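Long-range contacts in GCN5 like acetylase + bromodomain (Cryptosporidium parvum, PDB 4LDF), which is the bromodomain of a GCN5-type protein that probably acetylates histone H3, a module that in this family typically recognises acetylated lysine: residues A[19-24]-A[104-109]; A[57-62]-A[72-77]. One frame throughout, in Å; residues are numbered along the deposited sequence.

Contact 1 of 2, residues A[19-24]-A[104-109]; sequences WQLLDT and AFIWPM
L21 of helix 14-27 lies against M109 of helix 93-110, their CA atoms 6.6 Å apart, where the two short segments run nearly antiparallel at 156° with axes 10.3 Å apart. M109 does much of the reaching: its CG stands anti to the backbone N (chi1 -173°) and the chain beyond is extended, which lays the thioether across the first helix. The sulfur SD comes to 3.6 Å from L21 CA, and the methyl CE touches both that carbon and T24 OG1. L21 and M109 overlap flank to flank, pointing opposite ways; the leucine's CD1 packs near M109 CG and M109 SD passes L21 CB. Deeper in, I106 CG1 meets L21 CG at 3.8 Å, and I106 CD1 lies 3.5 Å from the backbone oxygen L21 O. T24 closes the outer side with its methyl, CG2 sitting 3.9 Å from F105 CZ and equally near I106 CD1. No hydrogen bond joins the segments; van der Waals packing of aliphatic groups, the F105 ring and sulfur carries the contact. H28 meets the F105 ring edge-to-face, and F74 of helix 71-88 touches L21. This is the pairing of first and last helices in the left-handed four-helix bundle of a bromodomain.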
ATOM      1  N   TRP A  19      -6.409   8.568   1.424  1.00 16.87           N
ATOM      2  CA  TRP A  19      -6.259   8.671  -0.037  1.00 17.89           C
ATOM      3  C   TRP A  19      -5.010   9.483  -0.408  1.00 23.62           C
ATOM      4  O   TRP A  19      -4.250   9.042  -1.277  1.00 24.28           O
ATOM      5  CB  TRP A  19      -7.528   9.235  -0.711  1.00 17.14           C
ATOM      6  CG  TRP A  19      -7.542   9.051  -2.202  1.00 18.64           C
ATOM      7  CD1 TRP A  19      -8.088   8.004  -2.892  1.00 21.56           C
ATOM      8  CD2 TRP A  19      -6.854   9.859  -3.173  1.00 18.33           C
ATOM      9  NE1 TRP A  19      -7.848   8.151  -4.240  1.00 21.18           N
ATOM     10  CE2 TRP A  19      -7.084   9.277  -4.440  1.00 22.54           C
ATOM     11  CE3 TRP A  19      -6.096  11.039  -3.098  1.00 19.62           C
ATOM     12  CZ2 TRP A  19      -6.538   9.806  -5.615  1.00 21.93           C
ATOM     13  CZ3 TRP A  19      -5.565  11.571  -4.263  1.00 21.59           C
ATOM     14  CH2 TRP A  19      -5.809  10.974  -5.506  1.00 22.32           C
ATOM     15  N   GLN A  20      -4.774  10.653   0.268  1.00 19.13           N
ATOM     16  CA  GLN A  20      -3.611  11.503  -0.020  1.00 17.83           C
ATOM     17  C   GLN A  20      -2.260  10.901   0.393  1.00 19.05           C
ATOM     18  O   GLN A  20      -1.230  11.169  -0.247  1.00 17.95           O
ATOM     19  CB  GLN A  20      -3.804  12.929   0.502  1.00 19.46           C
ATOM     20  CG  GLN A  20      -4.883  13.693  -0.271  1.00 30.82           C
ATOM     21  CD  GLN A  20      -4.956  15.146   0.118  1.00 40.05           C
ATOM     22  OE1 GLN A  20      -3.977  15.758   0.554  1.00 32.33           O
ATOM     23  NE2 GLN A  20      -6.119  15.731  -0.056  1.00 30.99           N
ATOM     24  N   LEU A  21      -2.268  10.080   1.449  1.00 15.42           N
ATOM     25  CA  LEU A  21      -1.084   9.330   1.887  1.00 13.82           C
ATOM     26  C   LEU A  21      -0.744   8.326   0.764  1.00 15.05           C
ATOM     27  O   LEU A  21       0.406   8.202   0.369  1.00 14.89           O
ATOM     28  CB  LEU A  21      -1.391   8.599   3.205  1.00 12.71           C
ATOM     29  CG  LEU A  21      -0.370   7.625   3.770  1.00 17.19           C
ATOM     30  CD1 LEU A  21      -0.463   7.577   5.290  1.00 16.17           C
ATOM     31  CD2 LEU A  21      -0.565   6.213   3.218  1.00 18.04           C
ATOM     32  N   LEU A  22      -1.755   7.647   0.259  1.00 13.99           N
ATOM     33  CA  LEU A  22      -1.629   6.651  -0.799  1.00 15.14           C
ATOM     34  C   LEU A  22      -1.181   7.306  -2.093  1.00 19.47           C
ATOM     35  O   LEU A  22      -0.326   6.754  -2.774  1.00 18.86           O
ATOM     36  CB  LEU A  22      -2.931   5.888  -0.979  1.00 15.17           C
ATOM     37  CG  LEU A  22      -3.306   4.900   0.137  1.00 18.22           C
ATOM     38  CD1 LEU A  22      -4.780   4.553   0.036  1.00 19.98           C
ATOM     39  CD2 LEU A  22      -2.453   3.618   0.075  1.00 16.33           C
ATOM     40  N   ASP A  23      -1.701   8.516  -2.382  1.00 18.39           N
ATOM     41  CA  ASP A  23      -1.290   9.315  -3.535  1.00 18.68           C
ATOM     42  C   ASP A  23       0.177   9.725  -3.381  1.00 21.69           C
ATOM     43  O   ASP A  23       0.936   9.514  -4.308  1.00 22.00           O
ATOM     44  CB  ASP A  23      -2.214  10.528  -3.786  1.00 19.54           C
ATOM     45  CG  ASP A  23      -2.077  11.100  -5.195  1.00 28.45           C
ATOM     46  OD1 ASP A  23      -1.942  12.330  -5.323  1.00 29.98           O
ATOM     47  OD2 ASP A  23      -2.061  10.303  -6.167  1.00 31.78           O
ATOM     48  N   THR A  24       0.592  10.209  -2.191  1.00 16.76           N
ATOM     49  CA  THR A  24       2.001  10.541  -1.938  1.00 16.25           C
ATOM     50  C   THR A  24       2.876   9.308  -2.186  1.00 18.61           C
ATOM     51  O   THR A  24       3.893   9.403  -2.889  1.00 16.96           O
ATOM     52  CB  THR A  24       2.204  11.079  -0.499  1.00 22.07           C
ATOM     53  OG1 THR A  24       1.616  12.365  -0.430  1.00 18.54           O
ATOM     54  CG2 THR A  24       3.699  11.204  -0.115  1.00 16.80           C
ATOM     55  N   ALA A 104       9.547   2.949   4.983  1.00 18.07           N
ATOM     56  CA  ALA A 104      10.270   3.935   5.785  1.00 18.76           C
ATOM     57  C   ALA A 104       9.900   5.345   5.337  1.00 24.01           C
ATOM     58  O   ALA A 104       9.744   6.224   6.179  1.00 23.70           O
ATOM     59  CB  ALA A 104      11.774   3.724   5.647  1.00 19.62           C
ATOM     60  N   PHE A 105       9.731   5.556   4.016  1.00 20.85           N
ATOM     61  CA  PHE A 105       9.366   6.859   3.445  1.00 19.59           C
ATOM     62  C   PHE A 105       7.955   7.307   3.884  1.00 21.93           C
ATOM     63  O   PHE A 105       7.784   8.471   4.246  1.00 20.61           O
ATOM     64  CB  PHE A 105       9.474   6.814   1.899  1.00 20.47           C
ATOM     65  CG  PHE A 105       8.725   7.884   1.137  1.00 21.99           C
ATOM     66  CD1 PHE A 105       9.281   9.145   0.947  1.00 24.58           C
ATOM     67  CD2 PHE A 105       7.476   7.619   0.572  1.00 22.64           C
ATOM     68  CE1 PHE A 105       8.585  10.137   0.244  1.00 25.40           C
ATOM     69  CE2 PHE A 105       6.797   8.599  -0.156  1.00 25.50           C
ATOM     70  CZ  PHE A 105       7.343   9.859  -0.298  1.00 24.23           C
ATOM     71  N   ILE A 106       6.963   6.386   3.845  1.00 16.70           N
ATOM     72  CA  ILE A 106       5.548   6.683   4.152  1.00 15.85           C
ATOM     73  C   ILE A 106       5.106   6.612   5.626  1.00 16.37           C
ATOM     74  O   ILE A 106       4.092   7.233   5.978  1.00 13.44           O
ATOM     75  CB  ILE A 106       4.573   5.930   3.194  1.00 18.40           C
ATOM     76  CG1 ILE A 106       3.251   6.712   2.945  1.00 19.39           C
ATOM     77  CG2 ILE A 106       4.302   4.501   3.672  1.00 20.91           C
ATOM     78  CD1 ILE A 106       3.387   8.087   2.210  1.00 17.24           C
ATOM     79  N   TRP A 107       5.841   5.859   6.469  1.00 14.71           N
ATOM     80  CA  TRP A 107       5.528   5.703   7.903  1.00 14.84           C
ATOM     81  C   TRP A 107       5.393   7.043   8.654  1.00 19.42           C
ATOM     82  O   TRP A 107       4.424   7.161   9.409  1.00 20.12           O
ATOM     83  CB  TRP A 107       6.431   4.676   8.616  1.00 13.65           C
ATOM     84  CG  TRP A 107       5.663   3.527   9.221  1.00 15.35           C
ATOM     85  CD1 TRP A 107       5.618   3.172  10.541  1.00 18.22           C
ATOM     86  CD2 TRP A 107       4.841   2.572   8.522  1.00 15.61           C
ATOM     87  NE1 TRP A 107       4.784   2.094  10.714  1.00 17.10           N
ATOM     88  CE2 TRP A 107       4.309   1.691   9.490  1.00 19.24           C
ATOM     89  CE3 TRP A 107       4.457   2.411   7.172  1.00 17.12           C
ATOM     90  CZ2 TRP A 107       3.412   0.660   9.153  1.00 19.19           C
ATOM     91  CZ3 TRP A 107       3.622   1.357   6.837  1.00 18.78           C
ATOM     92  CH2 TRP A 107       3.105   0.498   7.822  1.00 19.31           C
ATOM     93  N   PRO A 108       6.260   8.076   8.436  1.00 16.91           N
ATOM     94  CA  PRO A 108       6.029   9.379   9.097  1.00 17.22           C
ATOM     95  C   PRO A 108       4.640   9.971   8.793  1.00 20.24           C
ATOM     96  O   PRO A 108       4.000  10.478   9.711  1.00 20.85           O
ATOM     97  CB  PRO A 108       7.122  10.278   8.503  1.00 18.49           C
ATOM     98  CG  PRO A 108       8.199   9.362   8.110  1.00 23.60           C
ATOM     99  CD  PRO A 108       7.494   8.122   7.621  1.00 19.46           C
ATOM    100  N   MET A 109       4.182   9.917   7.521  1.00 16.02           N
ATOM    101  CA  MET A 109       2.864  10.450   7.118  1.00 14.81           C
ATOM    102  C   MET A 109       1.730   9.651   7.774  1.00 18.38           C
ATOM    103  O   MET A 109       0.716  10.233   8.125  1.00 19.95           O
ATOM    104  CB  MET A 109       2.708  10.437   5.580  1.00 16.24           C
ATOM    105  CG  MET A 109       1.450  11.135   5.079  1.00 18.07           C
ATOM    106  SD  MET A 109       1.458  11.381   3.296  1.00 20.48           S
ATOM    107  CE  MET A 109       0.169  12.594   3.162  1.00 17.57           C
TER

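Contact 2 of 2, residues A[57-62]-A[72-77]; sequences QTMKRK and SEFSSE
M59 and E77 meet where helix 56-64 packs on helix 71-88, consecutive helices of the bromodomain bundle joined by a short connection. The segments are almost exactly antiparallel, at 171°, with axes 11.7 Å apart and M59 facing F74 as the nearest CA pair. M59 is the apolar centre of the contact. Its chain bends at chi3, turning CE aside, while the sulfur SD rests 3.6 Å from E77 CG and 3.7 Å from F74 CE1. The methionine and phenylalanine side chains cross at about a right angle, a Met-aromatic contact in which SD approaches the ring obliquely, 64° off its normal. E77 runs past M59 in the opposite direction, its CG anti to the backbone N and its chain extended, which leaves M59 CG 3.7 Å from the carboxylate carbon E77 CD. Beyond the methionine, the ends of K62 and E77 meet tip to tip in a salt bridge. K62 NZ donates to E77 OE1 at 2.9 Å, on the syn side and 24° out of the carboxylate plane, and more weakly to E77 OE2. Both oxygens have further hydrogen-bonding partners, T54 OG1 for OE1 and Y68 OH for OE2, and Y68 also meets the F74 ring edge-to-face. The buried carboxylate is thus gripped by a lysine and two hydroxyls from the flanking loops. Such surroundings would probably stabilise its negative charge, and they fix its rotation while its aliphatic stem packs against sulfur.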
ATOM      1  N   GLN A  57      -4.156   0.930  -5.751  1.00 20.05           N
ATOM      2  CA  GLN A  57      -5.424   1.189  -6.430  1.00 20.28           C
ATOM      3  C   GLN A  57      -6.586   0.635  -5.588  1.00 26.37           C
ATOM      4  O   GLN A  57      -7.601   1.320  -5.438  1.00 28.54           O
ATOM      5  CB  GLN A  57      -5.378   0.587  -7.857  1.00 21.16           C
ATOM      6  CG  GLN A  57      -6.621   0.764  -8.716  1.00 38.41           C
ATOM      7  CD  GLN A  57      -6.493  -0.045  -9.995  1.00 52.80           C
ATOM      8  OE1 GLN A  57      -6.935  -1.199 -10.084  1.00 37.62           O
ATOM      9  NE2 GLN A  57      -5.825   0.519 -10.991  1.00 48.19           N
ATOM     10  N   THR A  58      -6.407  -0.572  -5.000  1.00 21.46           N
ATOM     11  CA  THR A  58      -7.389  -1.226  -4.131  1.00 20.70           C
ATOM     12  C   THR A  58      -7.619  -0.350  -2.881  1.00 23.66           C
ATOM     13  O   THR A  58      -8.767  -0.057  -2.561  1.00 23.12           O
ATOM     14  CB  THR A  58      -6.939  -2.668  -3.792  1.00 25.95           C
ATOM     15  OG1 THR A  58      -6.914  -3.442  -4.992  1.00 22.31           O
ATOM     16  CG2 THR A  58      -7.831  -3.352  -2.750  1.00 22.46           C
ATOM     17  N   MET A  59      -6.539   0.071  -2.198  1.00 19.04           N
ATOM     18  CA  MET A  59      -6.627   0.917  -1.001  1.00 17.75           C
ATOM     19  C   MET A  59      -7.202   2.309  -1.300  1.00 21.52           C
ATOM     20  O   MET A  59      -7.994   2.809  -0.503  1.00 21.21           O
ATOM     21  CB  MET A  59      -5.290   0.970  -0.255  1.00 19.62           C
ATOM     22  CG  MET A  59      -4.912  -0.369   0.368  1.00 22.30           C
ATOM     23  SD  MET A  59      -3.386  -0.403   1.325  1.00 24.57           S
ATOM     24  CE  MET A  59      -2.162  -0.244   0.052  1.00 21.53           C
ATOM     25  N   LYS A  60      -6.837   2.911  -2.463  1.00 18.43           N
ATOM     26  CA  LYS A  60      -7.355   4.214  -2.921  1.00 16.90           C
ATOM     27  C   LYS A  60      -8.856   4.103  -3.167  1.00 19.90           C
ATOM     28  O   LYS A  60      -9.580   5.038  -2.828  1.00 18.87           O
ATOM     29  CB  LYS A  60      -6.652   4.696  -4.191  1.00 17.57           C
ATOM     30  CG  LYS A  60      -5.470   5.615  -3.921  1.00 25.21           C
ATOM     31  CD  LYS A  60      -4.875   6.115  -5.231  1.00 22.42           C
ATOM     32  CE  LYS A  60      -3.877   7.210  -4.994  1.00 26.75           C
ATOM     33  NZ  LYS A  60      -3.377   7.813  -6.254  1.00 25.05           N
ATOM     34  N   ARG A  61      -9.324   2.958  -3.734  1.00 18.26           N
ATOM     35  CA  ARG A  61     -10.746   2.683  -4.004  1.00 19.44           C
ATOM     36  C   ARG A  61     -11.506   2.604  -2.691  1.00 24.12           C
ATOM     37  O   ARG A  61     -12.587   3.181  -2.567  1.00 24.04           O
ATOM     38  CB  ARG A  61     -10.925   1.342  -4.733  1.00 24.05           C
ATOM     39  CG  ARG A  61     -11.361   1.446  -6.183  1.00 31.56           C
ATOM     40  CD  ARG A  61     -12.032   0.175  -6.719  1.00 33.12           C
ATOM     41  NE  ARG A  61     -11.559  -1.087  -6.127  1.00 27.68           N
ATOM     42  CZ  ARG A  61     -10.414  -1.696  -6.430  1.00 33.99           C
ATOM     43  NH1 ARG A  61     -10.099  -2.850  -5.859  1.00 21.52           N
ATOM     44  NH2 ARG A  61      -9.579  -1.156  -7.306  1.00 27.09           N
ATOM     45  N   LYS A  62     -10.961   1.844  -1.727  1.00 21.61           N
ATOM     46  CA  LYS A  62     -11.522   1.684  -0.382  1.00 20.53           C
ATOM     47  C   LYS A  62     -11.635   3.059   0.314  1.00 25.38           C
ATOM     48  O   LYS A  62     -12.668   3.361   0.904  1.00 24.73           O
ATOM     49  CB  LYS A  62     -10.672   0.708   0.448  1.00 20.65           C
ATOM     50  CG  LYS A  62     -10.730  -0.737  -0.072  1.00 26.79           C
ATOM     51  CD  LYS A  62     -10.118  -1.739   0.908  1.00 29.09           C
ATOM     52  CE  LYS A  62     -10.092  -3.123   0.321  1.00 30.05           C
ATOM     53  NZ  LYS A  62      -9.441  -4.105   1.228  1.00 43.22           N
ATOM     54  N   SER A  72      -6.331   1.733  12.161  1.00 20.99           N
ATOM     55  CA  SER A  72      -5.734   0.389  12.292  1.00 21.43           C
ATOM     56  C   SER A  72      -6.022  -0.524  11.102  1.00 23.07           C
ATOM     57  O   SER A  72      -5.105  -1.190  10.610  1.00 21.07           O
ATOM     58  CB  SER A  72      -6.118  -0.287  13.615  1.00 24.86           C
ATOM     59  OG  SER A  72      -7.526  -0.350  13.780  1.00 36.17           O
ATOM     60  N   GLU A  73      -7.272  -0.504  10.614  1.00 20.10           N
ATOM     61  CA  GLU A  73      -7.734  -1.261   9.443  1.00 20.59           C
ATOM     62  C   GLU A  73      -6.861  -0.924   8.227  1.00 25.64           C
ATOM     63  O   GLU A  73      -6.409  -1.833   7.532  1.00 26.07           O
ATOM     64  CB  GLU A  73      -9.204  -0.902   9.123  1.00 21.81           C
ATOM     65  CG  GLU A  73     -10.220  -1.558  10.039  1.00 33.57           C
ATOM     66  CD  GLU A  73     -11.687  -1.303   9.728  1.00 49.95           C
ATOM     67  OE1 GLU A  73     -11.990  -0.548   8.776  1.00 30.53           O
ATOM     68  OE2 GLU A  73     -12.541  -1.860  10.455  1.00 48.54           O
ATOM     69  N   PHE A  74      -6.592   0.389   7.992  1.00 21.06           N
ATOM     70  CA  PHE A  74      -5.766   0.803   6.862  1.00 18.37           C
ATOM     71  C   PHE A  74      -4.280   0.478   7.086  1.00 21.87           C
ATOM     72  O   PHE A  74      -3.632  -0.055   6.185  1.00 20.31           O
ATOM     73  CB  PHE A  74      -5.967   2.298   6.528  1.00 18.45           C
ATOM     74  CG  PHE A  74      -4.930   2.781   5.547  1.00 18.85           C
ATOM     75  CD1 PHE A  74      -4.915   2.309   4.234  1.00 20.28           C
ATOM     76  CD2 PHE A  74      -3.923   3.656   5.949  1.00 19.19           C
ATOM     77  CE1 PHE A  74      -3.909   2.694   3.347  1.00 20.26           C
ATOM     78  CE2 PHE A  74      -2.901   4.012   5.071  1.00 20.95           C
ATOM     79  CZ  PHE A  74      -2.911   3.538   3.770  1.00 19.47           C
ATOM     80  N   SER A  75      -3.737   0.819   8.266  1.00 19.04           N
ATOM     81  CA  SER A  75      -2.321   0.569   8.585  1.00 19.86           C
ATOM     82  C   SER A  75      -1.944  -0.915   8.515  1.00 23.70           C
ATOM     83  O   SER A  75      -0.839  -1.225   8.068  1.00 23.04           O
ATOM     84  CB  SER A  75      -1.912   1.216   9.907  1.00 22.35           C
ATOM     85  OG  SER A  75      -2.741   0.816  10.982  1.00 28.56           O
ATOM     86  N   SER A  76      -2.888  -1.835   8.860  1.00 20.80           N
ATOM     87  CA  SER A  76      -2.671  -3.287   8.763  1.00 19.65           C
ATOM     88  C   SER A  76      -2.545  -3.692   7.298  1.00 20.75           C
ATOM     89  O   SER A  76      -1.662  -4.477   6.957  1.00 19.01           O
ATOM     90  CB  SER A  76      -3.816  -4.062   9.404  1.00 22.44           C
ATOM     91  OG  SER A  76      -4.063  -3.600  10.718  1.00 33.21           O
ATOM     92  N   GLU A  77      -3.437  -3.158   6.445  1.00 16.63           N
ATOM     93  CA  GLU A  77      -3.479  -3.410   5.014  1.00 16.64           C
ATOM     94  C   GLU A  77      -2.238  -2.844   4.324  1.00 21.17           C
ATOM     95  O   GLU A  77      -1.653  -3.520   3.487  1.00 20.03           O
ATOM     96  CB  GLU A  77      -4.739  -2.787   4.387  1.00 17.45           C
ATOM     97  CG  GLU A  77      -4.935  -3.272   2.957  1.00 15.89           C
ATOM     98  CD  GLU A  77      -6.317  -3.106   2.367  1.00 32.12           C
ATOM     99  OE1 GLU A  77      -6.552  -3.640   1.257  1.00 21.83           O
ATOM    100  OE2 GLU A  77      -7.170  -2.463   3.020  1.00 25.11           O
TER

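How the contacts relate
Together the two contacts bring in all four main helices: contact 1 pairs 14-27 with 93-110, contact 2 pairs 56-64 with 71-88. Contact 2 is the buried one, and its lysine-carboxylate pair sits beside a methionine; contact 1 is only partly buried, mixing core leucine and isoleucine with more exposed groups, has no hydrogen bond or salt bridge across it and is mainly apolar. Each contact has its own methionine sulfur, M109 in contact 1 and M59 in contact 2. The centres of contact 1 and contact 2 lie about 12 Å apart, and the two touch directly. L21 CD2 packs 3.6 Å from F74 CZ, L22 lies against M59, and a salt bridge joins D23 OD2 to K60 NZ, with W19 completing a cation-pi contact to that lysine.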